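Local coordinates for protein chitooligosaccharidolytic beta-N-acetylglucosaminidase (Ostrinia furnacalis, PDB 3NSM) that hydrolyses chitooligosaccharides, releasing one beta-linked N-acetylglucosamine at a time from the non-reducing end, with a preference for shorter substrates, at residues 338-343 with 397-402; 56-61 with 103-108; 459-464 with 502-507; 232-237 with 252-257. All coordinates share one frame; numbering follows the deposited sequence.

Interaction 1. Residues 338-343 with 397-402; sequences DIFHMG and LPLILW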
loop_
_atom_site.group_PDB
_atom_site.type_symbol
_atom_site.label_atom_id
_atom_site.label_comp_id
_atom_site.label_asym_id
_atom_site.label_seq_id
_atom_site.Cartn_x
_atom_site.Cartn_y
_atom_site.Cartn_z
ATOM N N ASP A 338 -8.717 20.993 22.078
ATOM C CA ASP A 338 -8.693 21.312 23.502
ATOM C C ASP A 338 -7.325 20.993 24.083
ATOM O O ASP A 338 -7.079 21.235 25.266
ATOM C CB ASP A 338 -9.763 20.500 24.249
ATOM C CG ASP A 338 -9.727 19.020 23.894
ATOM O OD1 ASP A 338 -9.681 18.703 22.686
ATOM O OD2 ASP A 338 -9.747 18.166 24.808
ATOM N N ILE A 339 -6.440 20.451 23.249
ATOM C CA ILE A 339 -5.113 20.003 23.689
ATOM C C ILE A 339 -4.040 20.453 22.688
ATOM O O ILE A 339 -4.308 20.550 21.500
ATOM C CB ILE A 339 -5.074 18.455 23.838
ATOM C CG1 ILE A 339 -6.124 17.973 24.846
ATOM C CG2 ILE A 339 -3.690 17.967 24.236
ATOM C CD1 ILE A 339 -6.644 16.582 24.550
ATOM N N PHE A 340 -2.835 20.723 23.170
ATOM C CA PHE A 340 -1.726 21.053 22.285
ATOM C C PHE A 340 -0.582 20.088 22.527
ATOM O O PHE A 340 -0.255 19.761 23.680
ATOM C CB PHE A 340 -1.282 22.512 22.474
ATOM C CG PHE A 340 -0.278 22.996 21.452
ATOM C CD1 PHE A 340 0.882 23.649 21.858
ATOM C CD2 PHE A 340 -0.495 22.806 20.085
ATOM C CE1 PHE A 340 1.819 24.109 20.922
ATOM C CE2 PHE A 340 0.438 23.256 19.141
ATOM C CZ PHE A 340 1.595 23.911 19.562
ATOM N N HIS A 341 0.006 19.605 21.437
ATOM C CA HIS A 341 1.111 18.676 21.521
ATOM C C HIS A 341 2.390 19.456 21.222
ATOM O O HIS A 341 2.471 20.166 20.212
ATOM C CB HIS A 341 0.897 17.519 20.539
ATOM C CG HIS A 341 1.737 16.314 20.825
ATOM N ND1 HIS A 341 3.104 16.378 20.989
ATOM C CD2 HIS A 341 1.408 15.006 20.941
ATOM C CE1 HIS A 341 3.579 15.167 21.221
ATOM N NE2 HIS A 341 2.570 14.316 21.197
ATOM N N MET A 342 3.375 19.340 22.109
ATOM C CA MET A 342 4.595 20.139 22.015
ATOM C C MET A 342 5.821 19.280 21.765
ATOM O O MET A 342 6.960 19.734 21.887
ATOM C CB MET A 342 4.762 21.032 23.250
ATOM C CG MET A 342 3.659 22.086 23.380
ATOM S SD MET A 342 3.952 23.331 24.659
ATOM C CE MET A 342 5.226 24.333 23.884
ATOM N N GLY A 343 5.572 18.034 21.383
ATOM C CA GLY A 343 6.624 17.130 20.965
ATOM C C GLY A 343 7.424 16.613 22.132
ATOM O O GLY A 343 7.019 15.657 22.799
ATOM N N LEU A 397 -4.287 25.086 28.700
ATOM C CA LEU A 397 -4.886 23.880 28.149
ATOM C C LEU A 397 -3.885 22.753 28.337
ATOM O O LEU A 397 -2.704 23.025 28.506
ATOM C CB LEU A 397 -5.261 24.084 26.672
ATOM C CG LEU A 397 -4.236 24.013 25.535
ATOM C CD1 LEU A 397 -4.959 24.223 24.218
ATOM C CD2 LEU A 397 -3.116 25.027 25.687
ATOM N N PRO A 398 -4.345 21.487 28.342
ATOM C CA PRO A 398 -3.383 20.408 28.574
ATOM C C PRO A 398 -2.350 20.323 27.454
ATOM O O PRO A 398 -2.682 20.568 26.297
ATOM C CB PRO A 398 -4.253 19.148 28.580
ATOM C CG PRO A 398 -5.652 19.625 28.774
ATOM C CD PRO A 398 -5.713 20.975 28.150
ATOM N N LEU A 399 -1.114 19.980 27.803
ATOM C CA LEU A 399 -0.044 19.856 26.824
ATOM C C LEU A 399 0.509 18.447 26.817
ATOM O O LEU A 399 0.640 17.820 27.877
ATOM C CB LEU A 399 1.092 20.848 27.114
ATOM C CG LEU A 399 0.765 22.335 27.282
ATOM C CD1 LEU A 399 1.960 23.099 27.854
ATOM C CD2 LEU A 399 0.279 22.963 25.978
ATOM N N ILE A 400 0.852 17.954 25.626
ATOM C CA ILE A 400 1.429 16.618 25.487
ATOM C C ILE A 400 2.922 16.674 25.162
ATOM O O ILE A 400 3.368 17.499 24.349
ATOM C CB ILE A 400 0.683 15.770 24.423
ATOM C CG1 ILE A 400 -0.830 15.799 24.673
ATOM C CG2 ILE A 400 1.201 14.333 24.415
ATOM C CD1 ILE A 400 -1.659 15.216 23.545
ATOM N N LEU A 401 3.682 15.803 25.819
ATOM C CA LEU A 401 5.072 15.536 25.461
ATOM C C LEU A 401 5.293 14.030 25.407
ATOM O O LEU A 401 4.576 13.280 26.057
ATOM C CB LEU A 401 6.035 16.159 26.472
ATOM C CG LEU A 401 6.132 17.677 26.631
ATOM C CD1 LEU A 401 7.102 17.973 27.759
ATOM C CD2 LEU A 401 6.579 18.367 25.349
ATOM N N TRP A 402 6.283 13.593 24.630
ATOM C CA TRP A 402 6.643 12.181 24.553
ATOM C C TRP A 402 7.443 11.752 25.775
ATOM O O TRP A 402 8.037 12.592 26.451
ATOM C CB TRP A 402 7.486 11.915 23.305
ATOM C CG TRP A 402 6.704 11.868 22.030
ATOM C CD1 TRP A 402 6.527 12.888 21.137
ATOM C CD2 TRP A 402 6.005 10.740 21.496
ATOM N NE1 TRP A 402 5.754 12.466 20.084
ATOM C CE2 TRP A 402 5.416 11.152 20.280
ATOM C CE3 TRP A 402 5.805 9.422 21.932
ATOM C CZ2 TRP A 402 4.649 10.291 19.490
ATOM C CZ3 TRP A 402 5.046 8.566 21.144
ATOM C CH2 TRP A 402 4.477 9.006 19.936
#
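The imidazole of His341 has CG2 of Ile400 over one face, 3.8 Å from the ring centroid, a CH-pi contact set toward the rim. At its edge ND1 accepts from Gly343 N at 3.0 Å, almost exactly in the ring plane, which fixes the ring's rotation. CE1 lies 3.6 Å from Trp402 NE1, with the two rings oblique at 51°. Trp402 in turn receives Gly343 O at its edge, 3.3 Å from CD1. In His341, CG anti to the backbone N (chi1 -162°) brings the ring over to Ile400, whose side chain it crosses at about a right angle. With an alanine here, Gly343 N would probably lose its acceptor and Ile400 CG2 the ring beneath it. Beside them CG2 of Ile339 presses on Ile400 CD1 at 3.5 Å, a tight fit. On the other face of the sheet CD2 of Leu399 meets the edge of the Phe340 ring, and CD1 of Leu399 touches Met342 SD at 3.8 Å. Parallel backbone bonds join the strands, among them Met342 N to Ile400 O at 2.9 Å. These are the fourth and fifth strands of the catalytic (beta/alpha)8 barrel. Strand 271-278 pairs with 340-343 on its other edge and strand 421-425 with 399-402. Inside the barrel His222 stacks on His341; outside, helix 373-393 packs over Met342 and Leu399.

Interaction 2. Residues 56-61 with 103-108; sequences FLSKIN and TGKAVD
Ile60 and Val107 cross at about a right angle, methyl against methyl, with CG2 of Ile60 3.6 Å from CG2 of Val107. The other branch of Ile60 turns its CD1 to the same Val107 methyl and to CB of Lys105, 4.0 Å away, so the isoleucine bridges two residues of the facing strand. Lys59 makes a separate, polar contact. Its CG is anti to the backbone N (chi1 -175°) and the chain bends at chi3, which carries the amine obliquely across Thr103 to give an NZ to OG1 hydrogen bond of 2.8 Å. A methionine in place of Lys59 would probably leave Thr103 OG1 without this donor. Between these side chains the backbones join in parallel fashion around one residue: Lys105 N donates to Lys59 O at 2.8 Å, and Lys105 O accepts from Asn61 N at 2.9 Å. Gly104 passes so close that a CB there would collide with Lys59 O. The strands then splay apart, their short axes 77° from each other. Both belong to the mixed sheet of the N-terminal domain: 57-69 is flanked on its other edge by the antiparallel strand 172-183, 105-113 by the parallel strand 140-147. Met175 packs on both Ile60 and Val107, while helix 30-37 touches Leu57.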
loop_
_atom_site.group_PDB
_atom_site.type_symbol
_atom_site.label_atom_id
_atom_site.label_comp_id
_atom_site.label_asym_id
_atom_site.label_seq_id
_atom_site.Cartn_x
_atom_site.Cartn_y
_atom_site.Cartn_z
ATOM N N PHE A 56 -33.925 -11.542 13.043
ATOM C CA PHE A 56 -34.482 -11.422 11.733
ATOM C C PHE A 56 -34.036 -10.184 10.971
ATOM O O PHE A 56 -33.513 -9.282 11.538
ATOM C CB PHE A 56 -35.989 -11.383 11.838
ATOM C CG PHE A 56 -36.594 -12.603 12.446
ATOM C CD1 PHE A 56 -36.675 -13.766 11.738
ATOM C CD2 PHE A 56 -37.114 -12.579 13.704
ATOM C CE1 PHE A 56 -37.229 -14.859 12.275
ATOM C CE2 PHE A 56 -37.683 -13.686 14.224
ATOM C CZ PHE A 56 -37.730 -14.823 13.520
ATOM N N LEU A 57 -34.268 -10.162 9.678
ATOM C CA LEU A 57 -33.963 -9.023 8.831
ATOM C C LEU A 57 -35.226 -8.575 8.124
ATOM O O LEU A 57 -36.150 -9.368 7.949
ATOM C CB LEU A 57 -32.919 -9.407 7.776
ATOM C CG LEU A 57 -31.505 -9.776 8.222
ATOM C CD1 LEU A 57 -30.794 -10.510 7.111
ATOM C CD2 LEU A 57 -30.710 -8.546 8.652
ATOM N N SER A 58 -35.256 -7.316 7.697
ATOM C CA SER A 58 -36.397 -6.794 6.950
ATOM C C SER A 58 -35.930 -6.112 5.679
ATOM O O SER A 58 -34.902 -5.439 5.677
ATOM C CB SER A 58 -37.203 -5.813 7.804
ATOM O OG SER A 58 -37.516 -6.380 9.065
ATOM N N LYS A 59 -36.688 -6.288 4.602
ATOM C CA LYS A 59 -36.357 -5.669 3.333
ATOM C C LYS A 59 -36.702 -4.185 3.367
ATOM O O LYS A 59 -37.785 -3.790 3.814
ATOM C CB LYS A 59 -37.063 -6.377 2.178
ATOM C CG LYS A 59 -36.662 -5.861 0.803
ATOM C CD LYS A 59 -37.337 -6.631 -0.319
ATOM C CE LYS A 59 -38.823 -6.326 -0.408
ATOM N NZ LYS A 59 -39.404 -6.823 -1.685
ATOM N N ILE A 60 -35.767 -3.373 2.882
ATOM C CA ILE A 60 -35.822 -1.928 3.022
ATOM C C ILE A 60 -35.767 -1.270 1.655
ATOM O O ILE A 60 -34.996 -1.694 0.794
ATOM C CB ILE A 60 -34.620 -1.435 3.878
ATOM C CG1 ILE A 60 -34.713 -1.960 5.315
ATOM C CG2 ILE A 60 -34.448 0.086 3.817
ATOM C CD1 ILE A 60 -36.073 -1.807 5.980
ATOM N N ASN A 61 -36.590 -0.240 1.462
ATOM C CA ASN A 61 -36.504 0.621 0.283
ATOM C C ASN A 61 -35.459 1.715 0.516
ATOM O O ASN A 61 -35.637 2.594 1.366
ATOM C CB ASN A 61 -37.870 1.233 -0.049
ATOM C CG ASN A 61 -37.938 1.826 -1.458
ATOM O OD1 ASN A 61 -39.009 1.877 -2.058
ATOM N ND2 ASN A 61 -36.809 2.282 -1.984
ATOM N N THR A 103 -37.887 -1.733 -3.295
ATOM C CA THR A 103 -39.096 -2.255 -2.668
ATOM C C THR A 103 -38.787 -2.468 -1.202
ATOM O O THR A 103 -37.619 -2.477 -0.805
ATOM C CB THR A 103 -39.518 -3.635 -3.247
ATOM O OG1 THR A 103 -38.433 -4.567 -3.123
ATOM C CG2 THR A 103 -39.957 -3.533 -4.713
ATOM N N GLY A 104 -39.825 -2.668 -0.400
ATOM C CA GLY A 104 -39.650 -2.960 1.011
ATOM C C GLY A 104 -40.095 -1.819 1.894
ATOM O O GLY A 104 -40.685 -0.840 1.421
ATOM N N LYS A 105 -39.792 -1.954 3.181
ATOM C CA LYS A 105 -40.236 -1.018 4.206
ATOM C C LYS A 105 -39.581 0.365 4.108
ATOM O O LYS A 105 -38.517 0.532 3.496
ATOM C CB LYS A 105 -40.025 -1.628 5.596
ATOM C CG LYS A 105 -40.878 -2.867 5.846
ATOM C CD LYS A 105 -40.785 -3.364 7.279
ATOM C CE LYS A 105 -41.701 -4.563 7.498
ATOM N NZ LYS A 105 -41.750 -4.994 8.926
ATOM N N ALA A 106 -40.251 1.356 4.695
ATOM C CA ALA A 106 -39.711 2.704 4.827
ATOM C C ALA A 106 -39.058 2.840 6.195
ATOM O O ALA A 106 -39.503 2.231 7.173
ATOM C CB ALA A 106 -40.802 3.737 4.650
ATOM N N VAL A 107 -37.985 3.624 6.256
ATOM C CA VAL A 107 -37.228 3.764 7.498
ATOM C C VAL A 107 -37.307 5.185 8.025
ATOM O O VAL A 107 -37.011 6.150 7.311
ATOM C CB VAL A 107 -35.749 3.342 7.342
ATOM C CG1 VAL A 107 -35.084 3.206 8.708
ATOM C CG2 VAL A 107 -35.653 2.036 6.577
ATOM N N ASP A 108 -37.730 5.296 9.276
ATOM C CA ASP A 108 -37.741 6.562 9.975
ATOM C C ASP A 108 -36.619 6.520 10.994
ATOM O O ASP A 108 -36.628 5.701 11.926
ATOM C CB ASP A 108 -39.096 6.802 10.656
ATOM C CG ASP A 108 -40.266 6.674 9.694
ATOM O OD1 ASP A 108 -40.236 7.312 8.618
ATOM O OD2 ASP A 108 -41.217 5.930 10.018
#

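Interaction 3. Residues 459-464 with 502-507; sequences GAWVGA and WSEQSD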
loop_
_atom_site.group_PDB
_atom_site.type_symbol
_atom_site.label_atom_id
_atom_site.label_comp_id
_atom_site.label_asym_id
_atom_site.label_seq_id
_atom_site.Cartn_x
_atom_site.Cartn_y
_atom_site.Cartn_z
ATOM N N GLY A 459 11.690 -1.683 4.041
ATOM C CA GLY A 459 13.132 -1.633 3.770
ATOM C C GLY A 459 13.792 -0.486 4.508
ATOM O O GLY A 459 13.118 0.456 4.931
ATOM N N ALA A 460 15.110 -0.567 4.687
ATOM C CA ALA A 460 15.869 0.554 5.236
ATOM C C ALA A 460 15.697 1.765 4.326
ATOM O O ALA A 460 15.574 1.609 3.113
ATOM C CB ALA A 460 17.332 0.192 5.344
ATOM N N TRP A 461 15.653 2.960 4.912
ATOM C CA TRP A 461 15.696 4.196 4.117
ATOM C C TRP A 461 17.069 4.877 4.185
ATOM O O TRP A 461 17.378 5.759 3.381
ATOM C CB TRP A 461 14.553 5.157 4.462
ATOM C CG TRP A 461 14.580 5.786 5.828
ATOM C CD1 TRP A 461 14.018 5.290 6.974
ATOM C CD2 TRP A 461 15.149 7.056 6.180
ATOM N NE1 TRP A 461 14.219 6.158 8.017
ATOM C CE2 TRP A 461 14.908 7.252 7.563
ATOM C CE3 TRP A 461 15.848 8.043 5.465
ATOM C CZ2 TRP A 461 15.342 8.398 8.247
ATOM C CZ3 TRP A 461 16.279 9.189 6.147
ATOM C CH2 TRP A 461 16.023 9.355 7.522
ATOM N N VAL A 462 17.874 4.465 5.161
ATOM C CA VAL A 462 19.311 4.731 5.142
ATOM C C VAL A 462 20.037 3.389 5.144
ATOM O O VAL A 462 19.808 2.543 6.010
ATOM C CB VAL A 462 19.796 5.651 6.306
ATOM C CG1 VAL A 462 19.244 7.053 6.139
ATOM C CG2 VAL A 462 19.429 5.087 7.680
ATOM N N GLY A 463 20.891 3.186 4.151
ATOM C CA GLY A 463 21.589 1.911 4.003
ATOM C C GLY A 463 20.628 0.835 3.531
ATOM O O GLY A 463 19.622 1.135 2.874
ATOM N N ALA A 464 20.933 -0.415 3.867
ATOM C CA ALA A 464 20.155 -1.553 3.390
ATOM C C ALA A 464 19.614 -2.367 4.554
ATOM O O ALA A 464 19.915 -2.071 5.708
ATOM C CB ALA A 464 20.999 -2.423 2.457
ATOM N N TRP A 502 4.604 7.411 11.269
ATOM C CA TRP A 502 5.769 8.207 10.896
ATOM C C TRP A 502 5.992 8.064 9.391
ATOM O O TRP A 502 5.698 7.011 8.802
ATOM C CB TRP A 502 6.995 7.770 11.691
ATOM C CG TRP A 502 6.763 7.844 13.179
ATOM C CD1 TRP A 502 6.631 6.798 14.036
ATOM C CD2 TRP A 502 6.608 9.032 13.968
ATOM N NE1 TRP A 502 6.408 7.251 15.315
ATOM C CE2 TRP A 502 6.387 8.620 15.303
ATOM C CE3 TRP A 502 6.621 10.404 13.678
ATOM C CZ2 TRP A 502 6.197 9.527 16.347
ATOM C CZ3 TRP A 502 6.435 11.307 14.715
ATOM C CH2 TRP A 502 6.228 10.865 16.039
ATOM N N SER A 503 6.490 9.122 8.762
ATOM C CA SER A 503 6.387 9.195 7.310
ATOM C C SER A 503 7.697 9.263 6.551
ATOM O O SER A 503 7.726 9.728 5.403
ATOM C CB SER A 503 5.459 10.336 6.904
ATOM O OG SER A 503 4.155 10.099 7.410
ATOM N N GLU A 504 8.782 8.775 7.142
ATOM C CA GLU A 504 10.006 8.712 6.343
ATOM C C GLU A 504 9.828 7.798 5.127
ATOM O O GLU A 504 10.487 7.986 4.100
ATOM C CB GLU A 504 11.295 8.439 7.146
ATOM C CG GLU A 504 11.190 7.699 8.457
ATOM C CD GLU A 504 10.594 8.526 9.582
ATOM O OE1 GLU A 504 9.394 8.352 9.824
ATOM O OE2 GLU A 504 11.306 9.326 10.226
ATOM N N GLN A 505 8.880 6.868 5.226
ATOM C CA GLN A 505 8.587 5.919 4.168
ATOM C C GLN A 505 7.085 5.784 3.929
ATOM O O GLN A 505 6.594 4.693 3.633
ATOM C CB GLN A 505 9.162 4.549 4.525
ATOM C CG GLN A 505 10.668 4.527 4.656
ATOM C CD GLN A 505 11.177 3.150 4.963
ATOM O OE1 GLN A 505 11.615 2.440 4.067
ATOM N NE2 GLN A 505 11.111 2.752 6.232
ATOM N N SER A 506 6.357 6.883 4.073
ATOM C CA SER A 506 4.937 6.908 3.769
ATOM C C SER A 506 4.524 8.299 3.307
ATOM O O SER A 506 5.012 9.300 3.815
ATOM C CB SER A 506 4.109 6.487 4.987
ATOM O OG SER A 506 2.727 6.694 4.750
ATOM N N ASP A 507 3.620 8.353 2.337
ATOM C CA ASP A 507 3.084 9.626 1.868
ATOM C C ASP A 507 1.655 9.419 1.364
ATOM O O ASP A 507 1.036 8.397 1.668
ATOM C CB ASP A 507 4.024 10.274 0.810
ATOM C CG ASP A 507 3.966 9.603 -0.563
ATOM O OD1 ASP A 507 3.309 8.564 -0.735
ATOM O OD2 ASP A 507 4.596 10.131 -1.513
#
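The carbonyl oxygen of Gly459 rests against the terminal amide of Gln505, 3.3 Å from CD. The extended chain of Gln505 reaches across to it and on the way brings its CG to 3.9 Å from CB of Trp461, the two side chains crossing obliquely. The indole is then clasped from both sides. CB of Glu504 lies over one face, 3.9 Å from the centroid of the five-membered ring and only 17° off its normal, in a CH-pi contact; CG1 of Val462, from the same loop as the tryptophan, sits on the opposite face. CG of Glu504 comes closer still to the pyrrole nitrogen, 3.4 Å from NE1. CB and CG, the aliphatic part of the glutamate, are what meets the ring. The chain of Glu504 bends at chi2 (-73°), and its carboxylate plane lies about 48° from the indole. Around Glu504, the side chain of Glu306, essential for chitooligosaccharide binding, lies about 3 Å away, and Arg198 makes a long, weak ion pair with OE2. The second subunit packs here too, its Leu558 on Trp461 and Gln505 and its Pro560 on Glu504. Segment 502-507 follows the eighth strand of the (beta/alpha)8 barrel and 459-464 lies in the long loop region beyond the seventh, which also carries the substrate-binding Trp468. Loops that meet in this way, at the C-terminal ends of the strands, form the mouth of a barrel glycosidase's active site, which here borders the dimer interface.

Interaction 4. Residues 232-237 with 252-257; sequences PFVTTK and VYTKAA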
loop_
_atom_site.group_PDB
_atom_site.type_symbol
_atom_site.label_atom_id
_atom_site.label_comp_id
_atom_site.label_asym_id
_atom_site.label_seq_id
_atom_site.Cartn_x
_atom_site.Cartn_y
_atom_site.Cartn_z
ATOM N N PRO A 232 5.586 22.483 6.150
ATOM C CA PRO A 232 4.455 22.769 5.258
ATOM C C PRO A 232 3.378 23.657 5.864
ATOM O O PRO A 232 2.494 24.111 5.142
ATOM C CB PRO A 232 3.887 21.377 4.964
ATOM C CG PRO A 232 4.168 20.608 6.205
ATOM C CD PRO A 232 5.484 21.133 6.742
ATOM N N PHE A 233 3.433 23.893 7.176
ATOM C CA PHE A 233 2.406 24.700 7.847
ATOM C C PHE A 233 2.510 26.177 7.470
ATOM O O PHE A 233 3.547 26.809 7.686
ATOM C CB PHE A 233 2.464 24.541 9.380
ATOM C CG PHE A 233 1.578 25.519 10.127
ATOM C CD1 PHE A 233 2.130 26.468 10.979
ATOM C CD2 PHE A 233 0.196 25.495 9.962
ATOM C CE1 PHE A 233 1.321 27.371 11.666
ATOM C CE2 PHE A 233 -0.626 26.399 10.640
ATOM C CZ PHE A 233 -0.070 27.336 11.491
ATOM N N VAL A 234 1.430 26.728 6.924
ATOM C CA VAL A 234 1.454 28.123 6.495
ATOM C C VAL A 234 1.283 29.077 7.677
ATOM O O VAL A 234 0.166 29.354 8.123
ATOM C CB VAL A 234 0.439 28.421 5.362
ATOM C CG1 VAL A 234 0.345 29.926 5.101
ATOM C CG2 VAL A 234 0.850 27.697 4.084
ATOM N N THR A 235 2.406 29.563 8.192
ATOM C CA THR A 235 2.366 30.590 9.226
ATOM C C THR A 235 2.436 31.983 8.604
ATOM O O THR A 235 3.445 32.366 8.037
ATOM C CB THR A 235 3.447 30.399 10.336
ATOM O OG1 THR A 235 3.561 31.606 11.102
ATOM C CG2 THR A 235 4.807 30.035 9.752
ATOM N N THR A 236 1.344 32.725 8.732
ATOM C CA THR A 236 1.229 34.076 8.188
ATOM C C THR A 236 2.186 35.075 8.843
ATOM O O THR A 236 2.665 36.011 8.187
ATOM C CB THR A 236 -0.218 34.573 8.333
ATOM O OG1 THR A 236 -1.110 33.589 7.785
ATOM C CG2 THR A 236 -0.418 35.898 7.615
ATOM N N LYS A 237 2.473 34.864 10.130
ATOM C CA LYS A 237 3.335 35.763 10.899
ATOM C C LYS A 237 4.825 35.554 10.650
ATOM O O LYS A 237 5.616 36.490 10.778
ATOM C CB LYS A 237 3.013 35.663 12.395
ATOM C CG LYS A 237 1.625 36.189 12.730
ATOM C CD LYS A 237 1.331 36.191 14.222
ATOM C CE LYS A 237 0.022 36.941 14.467
ATOM N NZ LYS A 237 -0.578 36.636 15.792
ATOM N N VAL A 252 2.037 22.558 0.771
ATOM C CA VAL A 252 1.829 23.355 1.963
ATOM C C VAL A 252 0.412 23.121 2.478
ATOM O O VAL A 252 -0.447 22.571 1.764
ATOM C CB VAL A 252 2.067 24.886 1.715
ATOM C CG1 VAL A 252 3.531 25.170 1.307
ATOM C CG2 VAL A 252 1.092 25.443 0.670
ATOM N N TYR A 253 0.181 23.529 3.719
ATOM C CA TYR A 253 -1.146 23.506 4.306
ATOM C C TYR A 253 -1.577 24.930 4.659
ATOM O O TYR A 253 -1.154 25.500 5.664
ATOM C CB TYR A 253 -1.164 22.578 5.522
ATOM C CG TYR A 253 -0.771 21.160 5.189
ATOM C CD1 TYR A 253 -1.591 20.359 4.394
ATOM C CD2 TYR A 253 0.426 20.618 5.664
ATOM C CE1 TYR A 253 -1.241 19.053 4.087
ATOM C CE2 TYR A 253 0.796 19.297 5.355
ATOM C CZ TYR A 253 -0.047 18.530 4.571
ATOM O OH TYR A 253 0.287 17.237 4.267
ATOM N N THR A 254 -2.407 25.506 3.797
ATOM C CA THR A 254 -2.844 26.885 3.948
ATOM C C THR A 254 -3.865 26.986 5.068
ATOM O O THR A 254 -4.401 25.971 5.503
ATOM C CB THR A 254 -3.473 27.429 2.638
ATOM O OG1 THR A 254 -4.629 26.654 2.296
ATOM C CG2 THR A 254 -2.464 27.378 1.490
ATOM N N LYS A 255 -4.132 28.208 5.528
ATOM C CA LYS A 255 -5.165 28.431 6.538
ATOM C C LYS A 255 -6.505 27.890 6.060
ATOM O O LYS A 255 -7.253 27.289 6.837
ATOM C CB LYS A 255 -5.290 29.920 6.883
ATOM C CG LYS A 255 -4.009 30.538 7.429
ATOM C CD LYS A 255 -4.232 31.939 8.004
ATOM C CE LYS A 255 -4.514 32.961 6.899
ATOM N NZ LYS A 255 -4.531 34.361 7.430
ATOM N N ALA A 256 -6.797 28.104 4.776
ATOM C CA ALA A 256 -8.032 27.614 4.164
ATOM C C ALA A 256 -8.082 26.086 4.155
ATOM O O ALA A 256 -9.112 25.502 4.484
ATOM C CB ALA A 256 -8.185 28.163 2.743
ATOM N N ALA A 257 -6.974 25.441 3.784
ATOM C CA ALA A 257 -6.914 23.978 3.784
ATOM C C ALA A 257 -7.125 23.420 5.198
ATOM O O ALA A 257 -7.942 22.521 5.397
ATOM C CB ALA A 257 -5.602 23.488 3.197
#
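Where the loop after the second barrel strand meets the run-in to helix 255-267, Phe233 and Tyr253 form a single backbone bridge. Two hydrogen bonds make it: Tyr253 N to Pro232 O at 2.8 Å, and Val234 N to Tyr253 O at 3.1 Å. Both donors stand well out of the carbonyl planes they address, by 33° and 34°. Tyr253 thus uses both its N-H and its carbonyl on the one partner segment. Its ring runs side by side with Pro232, pointing the same way, and CB of the proline approaches CD2 of the ring to 3.6 Å. One residue past the bridge, Val234 has CG1 anti to the backbone N (chi1 171°), which leaves CG2 to lean over the other backbone, 3.4 Å from Tyr253 O and 3.9 Å from CB of Val252. Further along, Thr236 crosses the bent chain of Lys255 at about a right angle, OG1 lying 3.5 Å from CD. The Tyr253 hydroxyl bonds to Tyr201 O, while Tyr200 stacks on the ring and Trp223 meets it edge-to-face. Next comes Thr254, the N-cap of helix 255-267, its OG1 accepting from Ala257 N at 3.0 Å. The whole is a beta-to-alpha connection of the (beta/alpha)8 barrel, folded back on its own helix start, with the Pro232 side chain about 8 Å from that of Asp227, inferred to belong to the charge relay.

Along the chain the contacts follow one another without nesting: interaction 2, then 4, 1 and 3. Interaction 2 belongs to the mixed sheet of the N-terminal domain, its centre 47 to 50 Å from the other three, which all lie in the catalytic barrel. Interaction 1 joins two adjacent barrel strands; interactions 3 and 4 are made by loops that follow other strands of the same barrel. Interactions 1 and 3 meet directly, Trp402 CZ2 lying 3.6 Å from Trp502 CZ2, whereas interaction 4 stays about 9 and 8 Å from them at the nearest atoms. Barrel wall and loops thus come together near the active site, and interaction 3 adds the second subunit.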